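Local coordinates for potential RNA-dependent RNA polymerase (Human picobirnavirus, PDB 5I62), which catalyses template-directed RNA synthesis from ribonucleoside triphosphates, probably serving both transcription and replication of the viral double-stranded RNA genome, at residues A[33-44]-A[423-432]; A[74-83]-A[189-200]. One frame throughout, in Å; residues are numbered along the deposited sequence.

Both contacts are partly buried and lie on the same side of the molecule, about 12 Å apart between centres. The centre of contact 2 is about 18 Å from the centre of the molecule, against about 23 Å for contact 1, yet more of its touching residues are exposed. Along the chain contact 2 is nested inside the long loop that contact 1 closes. Contact 1 joins the end of helix 419-427 and strand 428-429 to the weak strand 34-35 and the loop after it through carbonyls, an arginine and aromatic rings. Contact 2 joins two largely irregular segments through backbone atoms, prolines, valines and one glutamine amide. Arg425 of contact 1 forms a salt bridge with Glu190 of contact 2.

Contact 1. Residues A[33-44]-A[423-432]; sequences VYRTPFYKGMSL and LGRLAMQERY
Thr36 holds OG1 between its backbone N and carbonyl carbon (chi1 70°), from where it donates to Leu426 O at 2.6 Å, in the carbonyl plane; it also accepts from Phe38 N in an ST turn. Arg35 is bent at chi2 (86°), which curls NH1 back to Ala427 O, 3.1 Å away on an in-plane lone pair. Thr36 N reaches that same Ala427 O from above its carbonyl plane at 2.9 Å. The guanidinium is fixed further by an end-on grip of NH1 and NH2 on Phe38 O and by a bond from Arg35 NH2 to Met42 O (2.8 Å), and Ala427 CB lies over one of its faces. Its charge probably suits the carbonyl-rich end of helix 419-427. Beyond Ala427 the chain leaves the helix and runs briefly antiparallel to residues 34-35 as a short, weakly bonded pair of strands, with Arg35 and Met428 as its non-hydrogen-bonded pair; a water bridges Tyr34 O and Gln429 O. Past the strand, Tyr432 CB makes a CH-pi contact over the Tyr34 ring, 3.5 Å from the centroid. At the helix, Leu426 CB stands over one face of Phe38, with Tyr39 CD2 over the opposite face, while Leu44 CD1 meets Ala427 CB at 3.7 Å.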
loop_
_atom_site.group_PDB
_atom_site.type_symbol
_atom_site.label_atom_id
_atom_site.label_comp_id
_atom_site.label_asym_id
_atom_site.label_seq_id
_atom_site.Cartn_x
_atom_site.Cartn_y
_atom_site.Cartn_z
ATOM N N VAL A 33 4.811 12.922 -19.469
ATOM C CA VAL A 33 5.250 11.548 -19.258
ATOM C C VAL A 33 6.741 11.588 -18.971
ATOM O O VAL A 33 7.510 12.084 -19.796
ATOM C CB VAL A 33 4.952 10.673 -20.488
ATOM C CG1 VAL A 33 5.528 9.258 -20.304
ATOM C CG2 VAL A 33 3.446 10.614 -20.766
ATOM N N TYR A 34 7.151 11.082 -17.808
ATOM C CA TYR A 34 8.554 11.077 -17.402
ATOM C C TYR A 34 9.185 9.737 -17.758
ATOM O O TYR A 34 8.835 8.698 -17.189
ATOM C CB TYR A 34 8.699 11.366 -15.908
ATOM C CG TYR A 34 8.257 12.759 -15.545
ATOM C CD1 TYR A 34 8.403 13.800 -16.451
ATOM C CD2 TYR A 34 7.707 13.038 -14.304
ATOM C CE1 TYR A 34 7.998 15.078 -16.143
ATOM C CE2 TYR A 34 7.300 14.312 -13.985
ATOM C CZ TYR A 34 7.455 15.332 -14.908
ATOM O OH TYR A 34 7.051 16.611 -14.594
ATOM N N ARG A 35 10.127 9.770 -18.685
ATOM C CA ARG A 35 10.864 8.597 -19.123
ATOM C C ARG A 35 12.259 8.656 -18.508
ATOM O O ARG A 35 12.884 9.722 -18.486
ATOM C CB ARG A 35 10.905 8.595 -20.648
ATOM C CG ARG A 35 11.629 7.487 -21.312
ATOM C CD ARG A 35 10.802 6.222 -21.549
ATOM N NE ARG A 35 11.617 5.428 -22.455
ATOM C CZ ARG A 35 12.715 4.769 -22.090
ATOM N NH1 ARG A 35 13.090 4.730 -20.807
ATOM N NH2 ARG A 35 13.425 4.126 -23.009
ATOM N N THR A 36 12.723 7.535 -17.956
ATOM C CA THR A 36 14.059 7.458 -17.362
ATOM C C THR A 36 15.095 7.328 -18.482
ATOM O O THR A 36 14.756 7.154 -19.653
ATOM C CB THR A 36 14.151 6.268 -16.400
ATOM O OG1 THR A 36 14.130 5.059 -17.163
ATOM C CG2 THR A 36 13.011 6.256 -15.366
ATOM N N PRO A 37 16.394 7.391 -18.157
ATOM C CA PRO A 37 17.423 7.131 -19.183
ATOM C C PRO A 37 17.554 5.668 -19.589
ATOM O O PRO A 37 18.368 5.355 -20.460
ATOM C CB PRO A 37 18.724 7.621 -18.521
ATOM C CG PRO A 37 18.320 8.354 -17.286
ATOM C CD PRO A 37 16.987 7.830 -16.880
ATOM N N PHE A 38 16.782 4.770 -18.989
ATOM C CA PHE A 38 16.859 3.347 -19.304
ATOM C C PHE A 38 16.561 3.104 -20.783
ATOM O O PHE A 38 15.490 3.468 -21.271
ATOM C CB PHE A 38 15.865 2.600 -18.414
ATOM C CG PHE A 38 15.913 1.105 -18.535
ATOM C CD1 PHE A 38 17.042 0.394 -18.148
ATOM C CD2 PHE A 38 14.799 0.401 -18.970
ATOM C CE1 PHE A 38 17.072 -0.997 -18.242
ATOM C CE2 PHE A 38 14.820 -0.982 -19.063
ATOM C CZ PHE A 38 15.963 -1.683 -18.690
ATOM N N TYR A 39 17.504 2.476 -21.487
ATOM C CA TYR A 39 17.389 2.244 -22.929
ATOM C C TYR A 39 16.982 3.522 -23.671
ATOM O O TYR A 39 16.102 3.525 -24.533
ATOM C CB TYR A 39 16.427 1.095 -23.237
ATOM C CG TYR A 39 17.097 -0.258 -23.168
ATOM C CD1 TYR A 39 18.069 -0.605 -24.091
ATOM C CD2 TYR A 39 16.742 -1.193 -22.201
ATOM C CE1 TYR A 39 18.690 -1.831 -24.048
ATOM C CE2 TYR A 39 17.357 -2.433 -22.146
ATOM C CZ TYR A 39 18.335 -2.742 -23.073
ATOM O OH TYR A 39 18.966 -3.964 -23.042
ATOM N N LYS A 40 17.643 4.620 -23.320
ATOM C CA LYS A 40 17.402 5.882 -24.001
ATOM C C LYS A 40 17.538 5.705 -25.507
ATOM O O LYS A 40 18.430 5.002 -25.987
ATOM C CB LYS A 40 18.373 6.939 -23.493
ATOM C CG LYS A 40 18.127 8.324 -24.052
ATOM C CD LYS A 40 19.183 9.271 -23.522
ATOM C CE LYS A 40 19.018 10.681 -24.066
ATOM N NZ LYS A 40 20.142 11.528 -23.575
ATOM N N GLY A 41 16.622 6.323 -26.258
ATOM C CA GLY A 41 16.569 6.140 -27.693
ATOM C C GLY A 41 15.688 5.002 -28.158
ATOM O O GLY A 41 15.487 4.849 -29.371
ATOM N N MET A 42 15.164 4.197 -27.240
ATOM C CA MET A 42 14.217 3.146 -27.564
ATOM C C MET A 42 12.888 3.453 -26.896
ATOM O O MET A 42 12.849 3.992 -25.789
ATOM C CB MET A 42 14.734 1.771 -27.119
ATOM C CG MET A 42 15.786 1.187 -28.060
ATOM S SD MET A 42 16.573 -0.315 -27.441
ATOM C CE MET A 42 15.164 -1.405 -27.285
ATOM N N SER A 43 11.797 3.112 -27.577
ATOM C CA SER A 43 10.490 3.262 -26.970
ATOM C C SER A 43 10.247 2.151 -25.952
ATOM O O SER A 43 10.933 1.124 -25.918
ATOM C CB SER A 43 9.386 3.228 -28.026
ATOM O OG SER A 43 9.247 1.908 -28.514
ATOM N N LEU A 44 9.234 2.367 -25.126
ATOM C CA LEU A 44 8.841 1.357 -24.160
ATOM C C LEU A 44 8.422 0.059 -24.853
ATOM O O LEU A 44 8.779 -1.036 -24.407
ATOM C CB LEU A 44 7.727 1.931 -23.295
ATOM C CG LEU A 44 7.052 1.050 -22.264
ATOM C CD1 LEU A 44 8.026 0.689 -21.157
ATOM C CD2 LEU A 44 5.853 1.826 -21.728
ATOM N N LEU A 423 10.116 -4.015 -16.138
ATOM C CA LEU A 423 10.628 -3.218 -17.255
ATOM C C LEU A 423 9.887 -1.895 -17.386
ATOM O O LEU A 423 10.503 -0.853 -17.635
ATOM C CB LEU A 423 10.526 -3.998 -18.556
ATOM C CG LEU A 423 11.573 -5.070 -18.783
ATOM C CD1 LEU A 423 11.273 -5.787 -20.089
ATOM C CD2 LEU A 423 12.953 -4.399 -18.839
ATOM N N GLY A 424 8.558 -1.923 -17.258
ATOM C CA GLY A 424 7.799 -0.682 -17.317
ATOM C C GLY A 424 8.239 0.311 -16.256
ATOM O O GLY A 424 8.358 1.511 -16.516
ATOM N N ARG A 425 8.504 -0.182 -15.040
ATOM C CA ARG A 425 8.929 0.700 -13.958
ATOM C C ARG A 425 10.357 1.187 -14.154
ATOM O O ARG A 425 10.690 2.306 -13.754
ATOM C CB ARG A 425 8.791 -0.010 -12.622
ATOM C CG ARG A 425 7.363 -0.354 -12.329
ATOM C CD ARG A 425 7.112 -0.595 -10.871
ATOM N NE ARG A 425 5.675 -0.572 -10.648
ATOM C CZ ARG A 425 5.103 -0.201 -9.512
ATOM N NH1 ARG A 425 5.859 0.176 -8.484
ATOM N NH2 ARG A 425 3.782 -0.207 -9.405
ATOM N N LEU A 426 11.225 0.352 -14.727
ATOM C CA LEU A 426 12.575 0.809 -15.039
ATOM C C LEU A 426 12.544 1.921 -16.082
ATOM O O LEU A 426 13.374 2.842 -16.053
ATOM C CB LEU A 426 13.418 -0.365 -15.524
ATOM C CG LEU A 426 13.762 -1.412 -14.467
ATOM C CD1 LEU A 426 14.459 -2.604 -15.106
ATOM C CD2 LEU A 426 14.617 -0.805 -13.366
ATOM N N ALA A 427 11.590 1.859 -17.008
ATOM C CA ALA A 427 11.566 2.793 -18.126
ATOM C C ALA A 427 10.810 4.081 -17.811
ATOM O O ALA A 427 11.092 5.126 -18.409
ATOM C CB ALA A 427 10.956 2.113 -19.351
ATOM N N MET A 428 9.878 4.037 -16.867
ATOM C CA MET A 428 8.944 5.124 -16.605
ATOM C C MET A 428 8.951 5.457 -15.127
ATOM O O MET A 428 8.916 4.555 -14.290
ATOM C CB MET A 428 7.527 4.739 -17.007
ATOM C CG MET A 428 7.359 4.470 -18.469
ATOM S SD MET A 428 7.238 6.061 -19.266
ATOM C CE MET A 428 6.705 5.563 -20.908
ATOM N N GLN A 429 8.952 6.740 -14.793
ATOM C CA GLN A 429 8.941 7.111 -13.392
ATOM C C GLN A 429 7.759 8.012 -13.078
ATOM O O GLN A 429 7.162 8.639 -13.958
ATOM C CB GLN A 429 10.249 7.786 -12.980
ATOM C CG GLN A 429 10.566 9.036 -13.748
ATOM C CD GLN A 429 12.014 9.438 -13.563
ATOM O OE1 GLN A 429 12.744 8.807 -12.787
ATOM N NE2 GLN A 429 12.441 10.494 -14.263
ATOM N N GLU A 430 7.440 8.060 -11.787
ATOM C CA GLU A 430 6.280 8.797 -11.307
ATOM C C GLU A 430 6.563 10.285 -11.163
ATOM O O GLU A 430 5.670 11.114 -11.353
ATOM C CB GLU A 430 5.857 8.231 -9.960
ATOM C CG GLU A 430 4.595 8.827 -9.423
ATOM C CD GLU A 430 4.146 8.113 -8.172
ATOM O OE1 GLU A 430 4.781 7.095 -7.801
ATOM O OE2 GLU A 430 3.166 8.578 -7.564
ATOM N N ARG A 431 7.783 10.636 -10.800
ATOM C CA ARG A 431 8.118 12.024 -10.543
ATOM C C ARG A 431 9.476 12.342 -11.132
ATOM O O ARG A 431 10.385 11.510 -11.142
ATOM C CB ARG A 431 8.110 12.335 -9.051
ATOM C CG ARG A 431 6.757 12.790 -8.579
ATOM C CD ARG A 431 6.668 12.806 -7.073
ATOM N NE ARG A 431 5.578 11.944 -6.637
ATOM C CZ ARG A 431 4.291 12.266 -6.714
ATOM N NH1 ARG A 431 3.924 13.453 -7.202
ATOM N NH2 ARG A 431 3.370 11.400 -6.299
ATOM N N TYR A 432 9.603 13.566 -11.606
ATOM C CA TYR A 432 10.839 14.022 -12.207
ATOM C C TYR A 432 11.766 14.565 -11.126
ATOM O O TYR A 432 11.334 15.297 -10.232
ATOM C CB TYR A 432 10.534 15.086 -13.258
ATOM C CG TYR A 432 11.719 15.897 -13.690
ATOM C CD1 TYR A 432 12.534 15.471 -14.728
ATOM C CD2 TYR A 432 12.014 17.107 -13.072
ATOM C CE1 TYR A 432 13.621 16.220 -15.129
ATOM C CE2 TYR A 432 13.096 17.862 -13.461
ATOM C CZ TYR A 432 13.897 17.417 -14.492
ATOM O OH TYR A 432 14.980 18.172 -14.885
HETATM O O HOH W 1 6.044 7.982 -16.353
#

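Contact 2. Residues A[74-83]-A[189-200]; sequences KKVGPMSVML and QEGGPKPTDVKQ
Gln200 reaches across to Leu83 and Val81 with its amide. From CB the chain turns at chi1 (-53°) and bends again at chi2 (-70°), which lays Gln200 CG against Leu83 CD1 at 3.8 Å and Gln200 CD against Leu83 CG at 3.6 Å. At the tip, Gln200 OE1 accepts from Leu83 N (2.8 Å), which comes from above the amide carbonyl plane, and also from Trp186 NE1. Gln200 NE2 donates to Val81 O at 2.8 Å in an almost straight bond (179°), the acceptor lying in the amide plane, and its second bond goes to Val198 O. One amide thus spans the two backbone groups flanking Met82, much as a residue of a parallel strand would, and these bonds fix its rotation. Farther along, Val198 CG2 rests on Pro78 CB at 3.9 Å, and Val81 packs on Pro195. At the glycine end the backbones are in direct contact: Gly192 N donates to Lys75 O (2.9 Å) in a bent bond from above the carbonyl plane, Gly77 CA meets Gly192 O at 3.3 Å, and a water links Pro78 O, Gly191 N and Gly192 O. Glu190 CB presses on Lys75 O, while its carboxylate turns to Arg425 of helix 419-427. Residues 190-198 connect the antiparallel strands 176-189 and 199-205 as the loop of a beta hairpin, laid on the linker between helices 63-73 and 89-97; Val76 of that linker packs on Leu44 and Cys48 of helix 44-55.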
loop_
_atom_site.group_PDB
_atom_site.type_symbol
_atom_site.label_atom_id
_atom_site.label_comp_id
_atom_site.label_asym_id
_atom_site.label_seq_id
_atom_site.Cartn_x
_atom_site.Cartn_y
_atom_site.Cartn_z
ATOM N N LYS A 74 -0.053 -5.618 -20.058
ATOM C CA LYS A 74 -1.086 -4.707 -20.527
ATOM C C LYS A 74 -1.173 -3.436 -19.688
ATOM O O LYS A 74 -1.784 -2.468 -20.141
ATOM C CB LYS A 74 -2.443 -5.397 -20.533
ATOM C CG LYS A 74 -2.495 -6.677 -21.341
ATOM C CD LYS A 74 -3.872 -7.307 -21.202
ATOM C CE LYS A 74 -4.023 -8.505 -22.105
ATOM N NZ LYS A 74 -5.211 -9.303 -21.684
ATOM N N LYS A 75 -0.602 -3.418 -18.474
ATOM C CA LYS A 75 -0.627 -2.228 -17.629
ATOM C C LYS A 75 0.611 -1.357 -17.806
ATOM O O LYS A 75 0.622 -0.214 -17.333
ATOM C CB LYS A 75 -0.761 -2.603 -16.145
ATOM C CG LYS A 75 -2.005 -3.445 -15.769
ATOM C CD LYS A 75 -3.322 -2.710 -15.972
ATOM C CE LYS A 75 -4.498 -3.548 -15.430
ATOM N NZ LYS A 75 -5.828 -2.858 -15.527
ATOM N N VAL A 76 1.653 -1.883 -18.455
ATOM C CA VAL A 76 2.897 -1.150 -18.628
ATOM C C VAL A 76 2.622 0.168 -19.336
ATOM O O VAL A 76 1.871 0.222 -20.320
ATOM C CB VAL A 76 3.905 -2.022 -19.389
ATOM C CG1 VAL A 76 5.118 -1.217 -19.782
ATOM C CG2 VAL A 76 4.316 -3.218 -18.517
ATOM N N GLY A 77 3.192 1.245 -18.810
ATOM C CA GLY A 77 3.030 2.554 -19.396
ATOM C C GLY A 77 3.429 3.669 -18.447
ATOM O O GLY A 77 4.085 3.451 -17.423
ATOM N N PRO A 78 3.019 4.895 -18.776
ATOM C CA PRO A 78 3.400 6.051 -17.950
ATOM C C PRO A 78 2.872 5.930 -16.527
ATOM O O PRO A 78 1.893 5.230 -16.258
ATOM C CB PRO A 78 2.757 7.238 -18.680
ATOM C CG PRO A 78 2.555 6.758 -20.115
ATOM C CD PRO A 78 2.258 5.280 -19.982
ATOM N N MET A 79 3.549 6.625 -15.610
ATOM C CA MET A 79 3.109 6.761 -14.227
ATOM C C MET A 79 3.044 8.201 -13.737
ATOM O O MET A 79 2.569 8.436 -12.620
ATOM C CB MET A 79 4.042 5.997 -13.280
ATOM C CG MET A 79 4.304 4.584 -13.679
ATOM S SD MET A 79 5.795 3.975 -12.868
ATOM C CE MET A 79 5.209 3.873 -11.181
ATOM N N SER A 80 3.509 9.164 -14.516
ATOM C CA SER A 80 3.681 10.516 -14.016
ATOM C C SER A 80 2.508 11.430 -14.318
ATOM O O SER A 80 2.458 12.544 -13.786
ATOM C CB SER A 80 4.950 11.109 -14.609
ATOM O OG SER A 80 4.823 11.172 -16.020
ATOM N N VAL A 81 1.593 11.019 -15.189
ATOM C CA VAL A 81 0.564 11.941 -15.659
ATOM C C VAL A 81 -0.473 12.105 -14.558
ATOM O O VAL A 81 -1.249 11.188 -14.266
ATOM C CB VAL A 81 -0.073 11.481 -16.976
ATOM C CG1 VAL A 81 -1.178 12.447 -17.392
ATOM C CG2 VAL A 81 0.988 11.380 -18.067
ATOM N N MET A 82 -0.490 13.283 -13.959
ATOM C CA MET A 82 -1.414 13.632 -12.897
ATOM C C MET A 82 -2.499 14.558 -13.451
ATOM O O MET A 82 -2.200 15.656 -13.934
ATOM C CB MET A 82 -0.634 14.289 -11.756
ATOM C CG MET A 82 -1.483 14.895 -10.685
ATOM S SD MET A 82 -0.446 15.836 -9.522
ATOM C CE MET A 82 -1.662 16.174 -8.275
ATOM N N LEU A 83 -3.752 14.123 -13.375
ATOM C CA LEU A 83 -4.837 14.905 -13.934
ATOM C C LEU A 83 -5.105 16.140 -13.076
ATOM O O LEU A 83 -4.808 16.151 -11.880
ATOM C CB LEU A 83 -6.104 14.067 -14.042
ATOM C CG LEU A 83 -6.114 12.853 -14.985
ATOM C CD1 LEU A 83 -7.480 12.199 -14.988
ATOM C CD2 LEU A 83 -5.719 13.261 -16.397
ATOM N N GLN A 189 -0.169 5.436 -10.927
ATOM C CA GLN A 189 0.078 4.018 -11.094
ATOM C C GLN A 189 -0.185 3.644 -12.546
ATOM O O GLN A 189 -1.161 4.098 -13.149
ATOM C CB GLN A 189 -0.800 3.210 -10.130
ATOM C CG GLN A 189 -0.734 1.718 -10.303
ATOM C CD GLN A 189 -1.433 0.994 -9.168
ATOM O OE1 GLN A 189 -1.330 1.398 -8.005
ATOM N NE2 GLN A 189 -2.154 -0.073 -9.495
ATOM N N GLU A 190 0.700 2.829 -13.105
ATOM C CA GLU A 190 0.559 2.444 -14.504
ATOM C C GLU A 190 -0.745 1.684 -14.710
ATOM O O GLU A 190 -1.099 0.805 -13.921
ATOM C CB GLU A 190 1.760 1.611 -14.957
ATOM C CG GLU A 190 1.942 0.282 -14.227
ATOM C CD GLU A 190 2.819 0.406 -12.987
ATOM O OE1 GLU A 190 2.551 1.298 -12.148
ATOM O OE2 GLU A 190 3.785 -0.382 -12.858
ATOM N N GLY A 191 -1.479 2.047 -15.760
ATOM C CA GLY A 191 -2.705 1.347 -16.100
ATOM C C GLY A 191 -2.856 1.136 -17.600
ATOM O O GLY A 191 -3.969 0.955 -18.100
ATOM N N GLY A 192 -1.744 1.154 -18.333
ATOM C CA GLY A 192 -1.792 1.039 -19.772
ATOM C C GLY A 192 -0.789 1.963 -20.444
ATOM O O GLY A 192 -0.209 2.859 -19.819
ATOM N N PRO A 193 -0.563 1.754 -21.746
ATOM C CA PRO A 193 0.559 2.430 -22.420
ATOM C C PRO A 193 0.322 3.906 -22.723
ATOM O O PRO A 193 1.289 4.600 -23.043
ATOM C CB PRO A 193 0.728 1.615 -23.711
ATOM C CG PRO A 193 -0.663 1.147 -24.007
ATOM C CD PRO A 193 -1.248 0.804 -22.641
ATOM N N LYS A 194 -0.916 4.411 -22.633
ATOM C CA LYS A 194 -1.155 5.802 -22.994
ATOM C C LYS A 194 -1.045 6.726 -21.784
ATOM O O LYS A 194 -1.220 6.301 -20.642
ATOM C CB LYS A 194 -2.534 5.947 -23.611
ATOM C CG LYS A 194 -2.635 5.341 -24.988
ATOM C CD LYS A 194 -4.003 4.802 -25.214
ATOM C CE LYS A 194 -4.960 5.914 -25.551
ATOM N NZ LYS A 194 -5.194 6.797 -24.376
ATOM N N PRO A 195 -0.781 8.021 -22.007
ATOM C CA PRO A 195 -0.774 8.969 -20.873
ATOM C C PRO A 195 -2.112 9.069 -20.170
ATOM O O PRO A 195 -2.147 9.388 -18.979
ATOM C CB PRO A 195 -0.373 10.304 -21.523
ATOM C CG PRO A 195 -0.712 10.149 -22.977
ATOM C CD PRO A 195 -0.479 8.681 -23.289
ATOM N N THR A 196 -3.219 8.787 -20.861
ATOM C CA THR A 196 -4.522 8.792 -20.208
ATOM C C THR A 196 -4.828 7.486 -19.461
ATOM O O THR A 196 -5.888 7.383 -18.841
ATOM C CB THR A 196 -5.629 9.070 -21.231
ATOM O OG1 THR A 196 -5.468 8.196 -22.352
ATOM C CG2 THR A 196 -5.551 10.509 -21.723
ATOM N N ASP A 197 -3.930 6.507 -19.483
ATOM C CA ASP A 197 -4.147 5.252 -18.765
ATOM C C ASP A 197 -3.656 5.293 -17.317
ATOM O O ASP A 197 -3.871 4.327 -16.578
ATOM C CB ASP A 197 -3.464 4.094 -19.506
ATOM C CG ASP A 197 -4.147 3.748 -20.830
ATOM O OD1 ASP A 197 -5.376 3.950 -20.945
ATOM O OD2 ASP A 197 -3.467 3.234 -21.748
ATOM N N VAL A 198 -3.006 6.378 -16.895
ATOM C CA VAL A 198 -2.421 6.423 -15.562
ATOM C C VAL A 198 -3.529 6.441 -14.520
ATOM O O VAL A 198 -4.456 7.259 -14.600
ATOM C CB VAL A 198 -1.499 7.648 -15.411
ATOM C CG1 VAL A 198 -0.945 7.724 -13.993
ATOM C CG2 VAL A 198 -0.378 7.599 -16.434
ATOM N N LYS A 199 -3.436 5.525 -13.546
ATOM C CA LYS A 199 -4.358 5.456 -12.416
ATOM C C LYS A 199 -4.125 6.645 -11.499
ATOM O O LYS A 199 -2.991 6.885 -11.080
ATOM C CB LYS A 199 -4.137 4.179 -11.602
ATOM C CG LYS A 199 -4.608 2.863 -12.191
ATOM C CD LYS A 199 -5.864 3.024 -13.011
ATOM C CE LYS A 199 -5.511 2.978 -14.486
ATOM N NZ LYS A 199 -6.605 3.439 -15.390
ATOM N N GLN A 200 -5.199 7.348 -11.136
ATOM C CA GLN A 200 -5.102 8.572 -10.341
ATOM C C GLN A 200 -5.441 8.253 -8.886
ATOM O O GLN A 200 -6.574 8.406 -8.436
ATOM C CB GLN A 200 -6.013 9.652 -10.922
ATOM C CG GLN A 200 -5.806 9.914 -12.416
ATOM C CD GLN A 200 -4.483 10.596 -12.700
ATOM O OE1 GLN A 200 -4.179 11.645 -12.124
ATOM N NE2 GLN A 200 -3.698 10.019 -13.613
HETATM O O HOH W 2 -0.483 4.125 -17.465
#